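Side-chain contact in D-psicose 3-epimerase (PDB 2HK0), which probably interconverts D-fructose and D-psicose by epimerisation at C3, with a metal ion playing a pivotal part in catalysis: residues H178-A183 with V187-D192. Sequence-based numbering, arbitrary orientation.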
ATOM      1  N   HIS A 178      16.445  -6.686 -22.372  1.00 18.02           N
ATOM      2  CA  HIS A 178      16.941  -7.868 -21.691  1.00 19.57           C
ATOM      3  C   HIS A 178      18.253  -7.633 -20.988  1.00 18.43           C
ATOM      4  O   HIS A 178      18.816  -8.574 -20.433  1.00 17.17           O
ATOM      5  CB  HIS A 178      17.152  -8.976 -22.706  1.00 20.16           C
ATOM      6  CG  HIS A 178      18.067  -8.578 -23.818  1.00 21.89           C
ATOM      7  ND1 HIS A 178      17.692  -7.687 -24.799  1.00 21.97           N
ATOM      8  CD2 HIS A 178      19.352  -8.913 -24.084  1.00 21.38           C
ATOM      9  CE1 HIS A 178      18.706  -7.490 -25.624  1.00 25.93           C
ATOM     10  NE2 HIS A 178      19.726  -8.225 -25.213  1.00 24.59           N
ATOM     11  N   VAL A 179      18.741  -6.394 -21.018  1.00 16.80           N
ATOM     12  CA  VAL A 179      20.025  -6.074 -20.399  1.00 17.77           C
ATOM     13  C   VAL A 179      19.936  -5.334 -19.055  1.00 16.44           C
ATOM     14  O   VAL A 179      20.547  -5.752 -18.079  1.00 15.98           O
ATOM     15  CB  VAL A 179      20.891  -5.259 -21.392  1.00 19.67           C
ATOM     16  CG1 VAL A 179      22.238  -4.894 -20.760  1.00 17.51           C
ATOM     17  CG2 VAL A 179      21.093  -6.084 -22.668  1.00 20.71           C
ATOM     18  N   LEU A 180      19.183  -4.238 -19.016  1.00 15.87           N
ATOM     19  CA  LEU A 180      19.011  -3.456 -17.780  1.00 15.31           C
ATOM     20  C   LEU A 180      17.507  -3.450 -17.425  1.00 15.12           C
ATOM     21  O   LEU A 180      16.706  -2.769 -18.077  1.00 13.59           O
ATOM     22  CB  LEU A 180      19.527  -2.022 -17.988  1.00 14.50           C
ATOM     23  CG  LEU A 180      20.942  -1.882 -18.593  1.00 14.99           C
ATOM     24  CD1 LEU A 180      21.278  -0.405 -18.836  1.00 16.03           C
ATOM     25  CD2 LEU A 180      21.980  -2.486 -17.644  1.00 14.74           C
ATOM     26  N   ASN A 181      17.136  -4.231 -16.409  1.00 13.76           N
ATOM     27  CA  ASN A 181      15.744  -4.356 -15.963  1.00 16.18           C
ATOM     28  C   ASN A 181      15.553  -3.839 -14.554  1.00 17.43           C
ATOM     29  O   ASN A 181      14.426  -3.657 -14.083  1.00 18.71           O
ATOM     30  CB  ASN A 181      15.327  -5.823 -15.963  1.00 16.81           C
ATOM     31  CG  ASN A 181      15.358  -6.427 -17.338  1.00 19.71           C
ATOM     32  OD1 ASN A 181      15.877  -7.518 -17.528  1.00 21.63           O
ATOM     33  ND2 ASN A 181      14.802  -5.716 -18.312  1.00 17.36           N
ATOM     34  N   THR A 182      16.667  -3.583 -13.898  1.00 15.29           N
ATOM     35  CA  THR A 182      16.664  -3.157 -12.516  1.00 17.74           C
ATOM     36  C   THR A 182      17.516  -1.908 -12.237  1.00 16.55           C
ATOM     37  O   THR A 182      18.525  -1.682 -12.908  1.00 15.89           O
ATOM     38  CB  THR A 182      17.190  -4.367 -11.707  1.00 21.70           C
ATOM     39  OG1 THR A 182      16.090  -5.054 -11.092  1.00 23.49           O
ATOM     40  CG2 THR A 182      18.220  -3.966 -10.759  1.00 19.86           C
ATOM     41  N   ALA A 183      17.119  -1.102 -11.250  1.00 14.46           N
ATOM     42  CA  ALA A 183      17.908   0.070 -10.900  1.00 15.45           C
ATOM     43  C   ALA A 183      19.353  -0.380 -10.576  1.00 16.00           C
ATOM     44  O   ALA A 183      20.311   0.251 -10.991  1.00 16.49           O
ATOM     45  CB  ALA A 183      17.282   0.791  -9.692  1.00 14.47           C
ATOM     46  N   VAL A 187      22.620   1.005 -12.428  1.00 19.76           N
ATOM     47  CA  VAL A 187      23.759   1.613 -11.755  1.00 17.71           C
ATOM     48  C   VAL A 187      25.079   0.895 -12.100  1.00 18.84           C
ATOM     49  O   VAL A 187      26.101   1.546 -12.300  1.00 19.96           O
ATOM     50  CB  VAL A 187      23.549   1.607 -10.236  1.00 18.77           C
ATOM     51  CG1 VAL A 187      24.876   1.899  -9.513  1.00 18.41           C
ATOM     52  CG2 VAL A 187      22.495   2.668  -9.854  1.00 17.04           C
ATOM     53  N   ALA A 188      25.057  -0.433 -12.198  1.00 18.89           N
ATOM     54  CA  ALA A 188      26.289  -1.170 -12.507  1.00 21.54           C
ATOM     55  C   ALA A 188      26.757  -0.778 -13.901  1.00 21.88           C
ATOM     56  O   ALA A 188      27.939  -0.544 -14.130  1.00 21.10           O
ATOM     57  CB  ALA A 188      26.054  -2.683 -12.431  1.00 19.65           C
ATOM     58  N   PHE A 189      25.813  -0.692 -14.827  1.00 19.92           N
ATOM     59  CA  PHE A 189      26.132  -0.327 -16.196  1.00 20.35           C
ATOM     60  C   PHE A 189      26.769   1.068 -16.253  1.00 19.93           C
ATOM     61  O   PHE A 189      27.781   1.267 -16.917  1.00 19.03           O
ATOM     62  CB  PHE A 189      24.857  -0.362 -17.049  1.00 18.24           C
ATOM     63  CG  PHE A 189      25.065   0.057 -18.475  1.00 18.87           C
ATOM     64  CD1 PHE A 189      25.045   1.405 -18.832  1.00 19.06           C
ATOM     65  CD2 PHE A 189      25.263  -0.897 -19.463  1.00 18.76           C
ATOM     66  CE1 PHE A 189      25.220   1.791 -20.168  1.00 21.39           C
ATOM     67  CE2 PHE A 189      25.442  -0.524 -20.812  1.00 20.04           C
ATOM     68  CZ  PHE A 189      25.420   0.814 -21.164  1.00 20.76           C
ATOM     69  N   VAL A 190      26.149   2.029 -15.569  1.00 18.91           N
ATOM     70  CA  VAL A 190      26.644   3.394 -15.537  1.00 18.88           C
ATOM     71  C   VAL A 190      28.055   3.472 -14.915  1.00 20.46           C
ATOM     72  O   VAL A 190      28.927   4.195 -15.418  1.00 18.63           O
ATOM     73  CB  VAL A 190      25.630   4.299 -14.786  1.00 19.65           C
ATOM     74  CG1 VAL A 190      26.244   5.661 -14.443  1.00 17.97           C
ATOM     75  CG2 VAL A 190      24.407   4.503 -15.679  1.00 18.51           C
ATOM     76  N   LYS A 191      28.290   2.723 -13.842  1.00 19.94           N
ATOM     77  CA  LYS A 191      29.617   2.735 -13.217  1.00 21.68           C
ATOM     78  C   LYS A 191      30.663   2.180 -14.186  1.00 22.66           C
ATOM     79  O   LYS A 191      31.787   2.669 -14.240  1.00 21.54           O
ATOM     80  CB  LYS A 191      29.601   1.926 -11.924  1.00 21.60           C
ATOM     81  CG  LYS A 191      28.930   2.665 -10.774  1.00 26.31           C
ATOM     82  CD  LYS A 191      28.867   1.805  -9.522  1.00 26.49           C
ATOM     83  CE  LYS A 191      28.303   2.579  -8.339  1.00 29.54           C
ATOM     84  NZ  LYS A 191      28.276   1.705  -7.116  1.00 32.82           N
ATOM     85  N   ASP A 192      30.289   1.155 -14.946  1.00 22.47           N
ATOM     86  CA  ASP A 192      31.184   0.576 -15.937  1.00 24.29           C
ATOM     87  C   ASP A 192      31.501   1.566 -17.050  1.00 24.67           C
ATOM     88  O   ASP A 192      32.602   1.549 -17.608  1.00 23.92           O
ATOM     89  CB  ASP A 192      30.572  -0.661 -16.581  1.00 28.08           C
ATOM     90  CG  ASP A 192      30.971  -1.927 -15.877  1.00 35.35           C
ATOM     91  OD1 ASP A 192      31.961  -1.880 -15.111  1.00 38.55           O
ATOM     92  OD2 ASP A 192      30.309  -2.968 -16.091  1.00 37.50           O
TER
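L180, in the loop before helix 183-193, presses both methyls of its forked tip against F189 on that helix, the two side chains crossing at about a right angle. L180 CD2 packs on the benzylic carbon, 3.6 Å from F189 CB. L180 CD1 lies over one face in a CH-pi contact, 4.2 Å from the centroid of the F189 ring, but displaced toward the rim, where F189 CG is its nearest ring atom at 3.8 Å. A branched leucine suits this place because one methyl can cover the ring while the other fills the angle at its root. With CG anti to its backbone N (chi1 178°), F189 sends a flat apolar ring into the buried side, among L180, I169 and helix 142-162. The second link is the first-turn helical bond from V187 N to A183 O, 2.8 Å long and nearly straight at 165°; V187 CG2 flanks A183 O at 3.5 Å, and valine's short branches stay compact against V200 and L224. E211 OE2 accepts the backbone N-H of A183, whose small methyl fits against L202. Against this close packing, the solvent side is loose: A188 suits an exposed helical position by its helix-favouring short side chain, K191 by an ammonium that can stay in water. D192, though exposed, hydrogen-bonds Y146 through OD2. In the TIM barrel, I169 of strand 166-170 touches both L180 and F189, helix 142-162 flanks the ring through V150 and I153, and strand 198-203 backs A183 and V187.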